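Local coordinates for protein beta-galactosidase (Geobacillus stearothermophilus, PDB 4OIF) that probably hydrolyses terminal non-reducing beta-D-galactose residues from beta-D-galactosides, as a zinc-containing, trimeric glycoside hydrolase of family 42, at residues 4-9 with 633-638; 525-530 with 562-567. All coordinates share one frame; numbering follows the deposited sequence.

Contact 1 of 2, residues 4-9 with 633-638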
loop_
_atom_site.group_PDB
_atom_site.type_symbol
_atom_site.label_atom_id
_atom_site.label_comp_id
_atom_site.label_asym_id
_atom_site.label_seq_id
_atom_site.Cartn_x
_atom_site.Cartn_y
_atom_site.Cartn_z
ATOM N N TYR A 4 48.203 -17.791 -14.283
ATOM C CA TYR A 4 47.355 -16.718 -14.828
ATOM C C TYR A 4 46.910 -16.994 -16.266
ATOM O O TYR A 4 46.741 -16.060 -17.051
ATOM C CB TYR A 4 48.078 -15.358 -14.825
ATOM C CG TYR A 4 48.420 -14.747 -13.483
ATOM C CD1 TYR A 4 47.464 -14.592 -12.483
ATOM C CD2 TYR A 4 49.713 -14.309 -13.226
ATOM C CE1 TYR A 4 47.797 -14.017 -11.257
ATOM C CE2 TYR A 4 50.053 -13.733 -12.018
ATOM C CZ TYR A 4 49.098 -13.589 -11.037
ATOM O OH TYR A 4 49.471 -13.016 -9.841
ATOM N N GLU A 5 46.742 -18.257 -16.633
ATOM C CA GLU A 5 46.507 -18.544 -18.037
ATOM C C GLU A 5 45.115 -18.075 -18.435
ATOM O O GLU A 5 44.184 -18.113 -17.635
ATOM C CB GLU A 5 46.695 -20.032 -18.341
ATOM C CG GLU A 5 47.604 -20.283 -19.551
ATOM C CD GLU A 5 47.072 -19.649 -20.836
ATOM O OE1 GLU A 5 45.974 -20.038 -21.294
ATOM O OE2 GLU A 5 47.743 -18.744 -21.380
ATOM N N ARG A 6 44.991 -17.601 -19.669
ATOM C CA ARG A 6 43.702 -17.163 -20.179
ATOM C C ARG A 6 42.751 -18.341 -20.323
ATOM O O ARG A 6 43.160 -19.459 -20.631
ATOM C CB ARG A 6 43.857 -16.451 -21.524
ATOM C CG ARG A 6 44.537 -15.098 -21.436
ATOM C CD ARG A 6 44.756 -14.548 -22.825
ATOM N NE ARG A 6 45.227 -13.166 -22.809
ATOM C CZ ARG A 6 46.504 -12.802 -22.722
ATOM N NH1 ARG A 6 47.462 -13.720 -22.628
ATOM N NH2 ARG A 6 46.821 -11.512 -22.721
ATOM N N THR A 7 41.476 -18.085 -20.075
ATOM C CA THR A 7 40.448 -19.086 -20.289
ATOM C C THR A 7 39.316 -18.442 -21.084
ATOM O O THR A 7 38.545 -17.642 -20.552
ATOM C CB THR A 7 39.933 -19.658 -18.956
ATOM O OG1 THR A 7 39.328 -18.615 -18.196
ATOM C CG2 THR A 7 41.083 -20.260 -18.143
ATOM N N TYR A 8 39.235 -18.775 -22.367
ATOM C CA TYR A 8 38.263 -18.153 -23.265
ATOM C C TYR A 8 36.883 -18.795 -23.149
ATOM O O TYR A 8 36.755 -20.021 -23.147
ATOM C CB TYR A 8 38.758 -18.228 -24.708
ATOM C CG TYR A 8 40.042 -17.462 -24.966
ATOM C CD1 TYR A 8 40.014 -16.181 -25.515
ATOM C CD2 TYR A 8 41.280 -18.020 -24.670
ATOM C CE1 TYR A 8 41.183 -15.481 -25.760
ATOM C CE2 TYR A 8 42.456 -17.324 -24.910
ATOM C CZ TYR A 8 42.401 -16.057 -25.454
ATOM O OH TYR A 8 43.564 -15.363 -25.695
ATOM N N THR A 9 35.847 -17.968 -23.056
ATOM C CA THR A 9 34.500 -18.496 -22.859
ATOM C C THR A 9 33.787 -18.690 -24.195
ATOM O O THR A 9 32.847 -19.479 -24.288
ATOM C CB THR A 9 33.651 -17.585 -21.925
ATOM O OG1 THR A 9 33.601 -16.249 -22.448
ATOM C CG2 THR A 9 34.238 -17.560 -20.511
ATOM N N ARG A 633 42.704 -7.089 -14.133
ATOM C CA ARG A 633 42.684 -8.456 -14.631
ATOM C C ARG A 633 44.107 -8.868 -14.957
ATOM O O ARG A 633 44.928 -8.044 -15.313
ATOM C CB ARG A 633 41.768 -8.576 -15.839
ATOM C CG ARG A 633 40.317 -8.362 -15.441
ATOM C CD ARG A 633 39.393 -8.403 -16.600
ATOM N NE ARG A 633 39.316 -9.730 -17.190
ATOM C CZ ARG A 633 38.472 -10.036 -18.162
ATOM N NH1 ARG A 633 37.653 -9.097 -18.624
ATOM N NH2 ARG A 633 38.448 -11.264 -18.669
ATOM N N GLN A 634 44.409 -10.145 -14.803
ATOM C CA GLN A 634 45.788 -10.575 -14.881
ATOM C C GLN A 634 46.001 -11.591 -15.984
ATOM O O GLN A 634 45.323 -12.615 -16.040
ATOM C CB GLN A 634 46.229 -11.147 -13.533
ATOM C CG GLN A 634 45.856 -10.252 -12.368
ATOM C CD GLN A 634 46.633 -10.563 -11.104
ATOM O OE1 GLN A 634 46.173 -11.311 -10.244
ATOM N NE2 GLN A 634 47.814 -9.980 -10.982
ATOM N N ALA A 635 46.943 -11.283 -16.870
ATOM C CA ALA A 635 47.363 -12.190 -17.933
ATOM C C ALA A 635 48.681 -12.861 -17.523
ATOM O O ALA A 635 49.301 -12.446 -16.543
ATOM C CB ALA A 635 47.512 -11.430 -19.241
ATOM N N PRO A 636 49.106 -13.912 -18.246
ATOM C CA PRO A 636 50.397 -14.509 -17.882
ATOM C C PRO A 636 51.530 -13.492 -17.955
ATOM O O PRO A 636 52.341 -13.387 -17.036
ATOM C CB PRO A 636 50.586 -15.605 -18.932
ATOM C CG PRO A 636 49.213 -15.938 -19.396
ATOM C CD PRO A 636 48.444 -14.654 -19.338
ATOM N N GLU A 637 51.549 -12.729 -19.042
ATOM C CA GLU A 637 52.610 -11.775 -19.314
ATOM C C GLU A 637 52.420 -10.399 -18.667
ATOM O O GLU A 637 53.392 -9.660 -18.522
ATOM C CB GLU A 637 52.763 -11.600 -20.827
ATOM C CG GLU A 637 51.613 -10.861 -21.516
ATOM C CD GLU A 637 50.404 -11.749 -21.813
ATOM O OE1 GLU A 637 50.324 -12.866 -21.268
ATOM O OE2 GLU A 637 49.532 -11.322 -22.603
ATOM N N CYS A 638 51.193 -10.042 -18.287
ATOM C CA CYS A 638 50.969 -8.696 -17.759
ATOM C C CYS A 638 49.682 -8.468 -16.974
ATOM O O CYS A 638 48.730 -9.246 -17.033
ATOM C CB CYS A 638 51.008 -7.683 -18.902
ATOM S SG CYS A 638 49.612 -7.809 -19.998
HETATM O O HOH W 1 44.407 -14.799 -17.131
#
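R6 forms an end-on, two-nitrogen salt bridge with E637. The shorter arm runs from R6 NH2 to E637 OE2 at 2.7 Å, nearly in the guanidinium plane and above the carboxylate plane. The other joins R6 NH1 to the syn lone pair of E637 OE1 at 3.3 Å. The two flat groups are twisted 36° apart. R6 reaches across with its chain extended from CG to NE, while E637 is bent at chi2 (-81°). R6 NH2 also donates to the carbonyl of G403, which helps fix the guanidinium. A635 CB lies over one guanidinium face, 3.5 Å from R6 NH2. A water is hydrogen-bonded to Y4 O and Q634 O and links the two backbones. The contact ties the N-terminal loop that precedes strand 16-21 to the turn of a beta hairpin in the C-terminal domain. This turn, between strands 628-634 and 638-645, is closed by A635 N bonding to C638 O. Q634 CB sits over one face of the Y4 ring, 4.1 Å from its centroid, as a CH-pi contact. The Q634 amide is turned 50° from the ring, and its NE2 is held by D639. P636 CD packs against Y4 O.

Contact 2 of 2, residues 525-530 with 562-567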
loop_
_atom_site.group_PDB
_atom_site.type_symbol
_atom_site.label_atom_id
_atom_site.label_comp_id
_atom_site.label_asym_id
_atom_site.label_seq_id
_atom_site.Cartn_x
_atom_site.Cartn_y
_atom_site.Cartn_z
ATOM N N PHE A 525 35.377 -20.265 17.115
ATOM C CA PHE A 525 35.352 -18.857 17.488
ATOM C C PHE A 525 35.705 -18.629 18.957
ATOM O O PHE A 525 35.908 -17.495 19.379
ATOM C CB PHE A 525 33.973 -18.261 17.178
ATOM C CG PHE A 525 33.687 -18.134 15.708
ATOM C CD1 PHE A 525 34.060 -16.985 15.010
ATOM C CD2 PHE A 525 33.063 -19.168 15.018
ATOM C CE1 PHE A 525 33.813 -16.864 13.646
ATOM C CE2 PHE A 525 32.802 -19.051 13.656
ATOM C CZ PHE A 525 33.183 -17.897 12.965
ATOM N N GLY A 526 35.767 -19.704 19.738
ATOM C CA GLY A 526 36.091 -19.582 21.150
ATOM C C GLY A 526 35.086 -18.744 21.921
ATOM O O GLY A 526 35.415 -18.119 22.919
ATOM N N MET A 527 33.852 -18.736 21.442
ATOM C CA MET A 527 32.761 -18.029 22.091
ATOM C C MET A 527 31.438 -18.606 21.583
ATOM O O MET A 527 31.438 -19.537 20.770
ATOM C CB MET A 527 32.845 -16.510 21.835
ATOM C CG MET A 527 33.157 -16.100 20.405
ATOM S SD MET A 527 31.836 -16.421 19.206
ATOM C CE MET A 527 30.526 -15.323 19.738
ATOM N N GLU A 528 30.318 -18.075 22.068
ATOM C CA GLU A 528 29.025 -18.373 21.447
ATOM C C GLU A 528 28.036 -17.241 21.659
ATOM O O GLU A 528 28.116 -16.506 22.650
ATOM C CB GLU A 528 28.445 -19.681 21.979
ATOM C CG GLU A 528 28.315 -19.758 23.483
ATOM C CD GLU A 528 27.818 -21.123 23.944
ATOM O OE1 GLU A 528 26.841 -21.643 23.353
ATOM O OE2 GLU A 528 28.413 -21.679 24.889
ATOM N N PRO A 529 27.110 -17.072 20.713
ATOM C CA PRO A 529 26.068 -16.061 20.918
ATOM C C PRO A 529 24.977 -16.629 21.818
ATOM O O PRO A 529 24.632 -17.802 21.661
ATOM C CB PRO A 529 25.551 -15.803 19.500
ATOM C CG PRO A 529 25.780 -17.103 18.779
ATOM C CD PRO A 529 26.984 -17.755 19.411
ATOM N N ILE A 530 24.439 -15.856 22.750
ATOM C CA ILE A 530 23.314 -16.395 23.500
ATOM C C ILE A 530 22.041 -15.588 23.315
ATOM O O ILE A 530 20.967 -16.068 23.649
ATOM C CB ILE A 530 23.631 -16.516 25.001
ATOM C CG1 ILE A 530 23.846 -15.149 25.634
ATOM C CG2 ILE A 530 24.864 -17.383 25.209
ATOM C CD1 ILE A 530 24.226 -15.237 27.105
ATOM N N HIS A 562 34.731 -18.010 25.641
ATOM C CA HIS A 562 35.488 -19.186 26.046
ATOM C C HIS A 562 36.987 -18.930 25.896
ATOM O O HIS A 562 37.583 -18.242 26.717
ATOM C CB HIS A 562 35.051 -20.398 25.227
ATOM C CG HIS A 562 33.613 -20.757 25.428
ATOM N ND1 HIS A 562 33.101 -21.096 26.663
ATOM C CD2 HIS A 562 32.574 -20.812 24.562
ATOM C CE1 HIS A 562 31.810 -21.352 26.547
ATOM N NE2 HIS A 562 31.466 -21.190 25.282
ATOM N N ALA A 563 37.588 -19.462 24.835
ATOM C CA ALA A 563 39.006 -19.246 24.567
ATOM C C ALA A 563 39.304 -17.892 23.902
ATOM O O ALA A 563 40.450 -17.431 23.893
ATOM C CB ALA A 563 39.540 -20.371 23.706
ATOM N N ALA A 564 38.273 -17.251 23.361
ATOM C CA ALA A 564 38.467 -16.088 22.498
ATOM C C ALA A 564 38.957 -14.847 23.236
ATOM O O ALA A 564 38.750 -14.684 24.429
ATOM C CB ALA A 564 37.177 -15.767 21.759
ATOM N N THR A 565 39.610 -13.970 22.492
ATOM C CA THR A 565 40.075 -12.694 23.006
ATOM C C THR A 565 38.993 -11.652 22.751
ATOM O O THR A 565 38.426 -11.595 21.653
ATOM C CB THR A 565 41.402 -12.271 22.325
ATOM O OG1 THR A 565 42.391 -13.277 22.553
ATOM C CG2 THR A 565 41.902 -10.956 22.847
ATOM N N VAL A 566 38.686 -10.843 23.756
ATOM C CA VAL A 566 37.711 -9.783 23.573
ATOM C C VAL A 566 38.363 -8.584 22.913
ATOM O O VAL A 566 39.264 -7.985 23.482
ATOM C CB VAL A 566 37.094 -9.352 24.893
ATOM C CG1 VAL A 566 36.129 -8.199 24.662
ATOM C CG2 VAL A 566 36.392 -10.538 25.548
ATOM N N GLU A 567 37.912 -8.246 21.708
ATOM C CA GLU A 567 38.496 -7.151 20.943
ATOM C C GLU A 567 37.697 -5.873 21.069
ATOM O O GLU A 567 38.237 -4.778 20.972
ATOM C CB GLU A 567 38.604 -7.536 19.475
ATOM C CG GLU A 567 39.324 -8.836 19.247
ATOM C CD GLU A 567 40.819 -8.690 19.377
ATOM O OE1 GLU A 567 41.285 -7.591 19.742
ATOM O OE2 GLU A 567 41.536 -9.672 19.112
#
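G526 leaves helix 519-525 with positive phi (61°), and its carbonyl turns toward the backbone of 562-564. G526 O accepts two hydrogen bonds. H562 N comes from above the carbonyl plane at 2.8 Å, and A564 N lies in that plane on a lone pair at 3.0 Å. A side chain at G526 would clash, because a CB there would lie too close to A564 N. The methyl of A564 takes up a tight place against two carbonyls, with CB 3.2 Å from F525 O. It also meets M527 CG at 4.3 Å, a loose apolar contact. Strand 527-534 pairs antiparallel with strand 555-561, so H562 stands just past the end of this two-stranded ribbon in the trimerisation domain. There the chain turns away to strand 565-570 of the large mixed sheet. H562 has CG beside its backbone N, which brings the ring alongside the strand start, with CD2 3.7 Å from M527 CA. Its NE2 donates to E528 OE2 at 3.1 Å. The bond is fairly straight (158°). It lies in the imidazole plane but meets the carboxylate from above, the two planes being 48° apart. E528 reaches it with an extended chain beyond CG. The other oxygen, OE1, forms a salt bridge with R382 of the second subunit. A glutamine here would remove the carboxylate charge and would probably weaken both the link to H562 and the bridge between subunits.

The centres of contacts 1 and 2 are about 42 Å apart and their nearest atoms about 27 Å. Along the chain, contact 2 falls between the segments of contact 1. Contact 1 joins the N-terminal loop to the C-terminal domain, and its centre lies about 23 Å from the centre of the chain. Contact 2 is farther out, its centre at about 34 Å, and sits within one domain at a subunit interface. No other subunit touches the segments of contact 1. Both contacts lie away from the predicted catalytic residues E158 and E322 and from the zinc site. Bound glycerol, probably from the crystallisation liquor, lies about 5 Å from the side chains of Q634 and of E528.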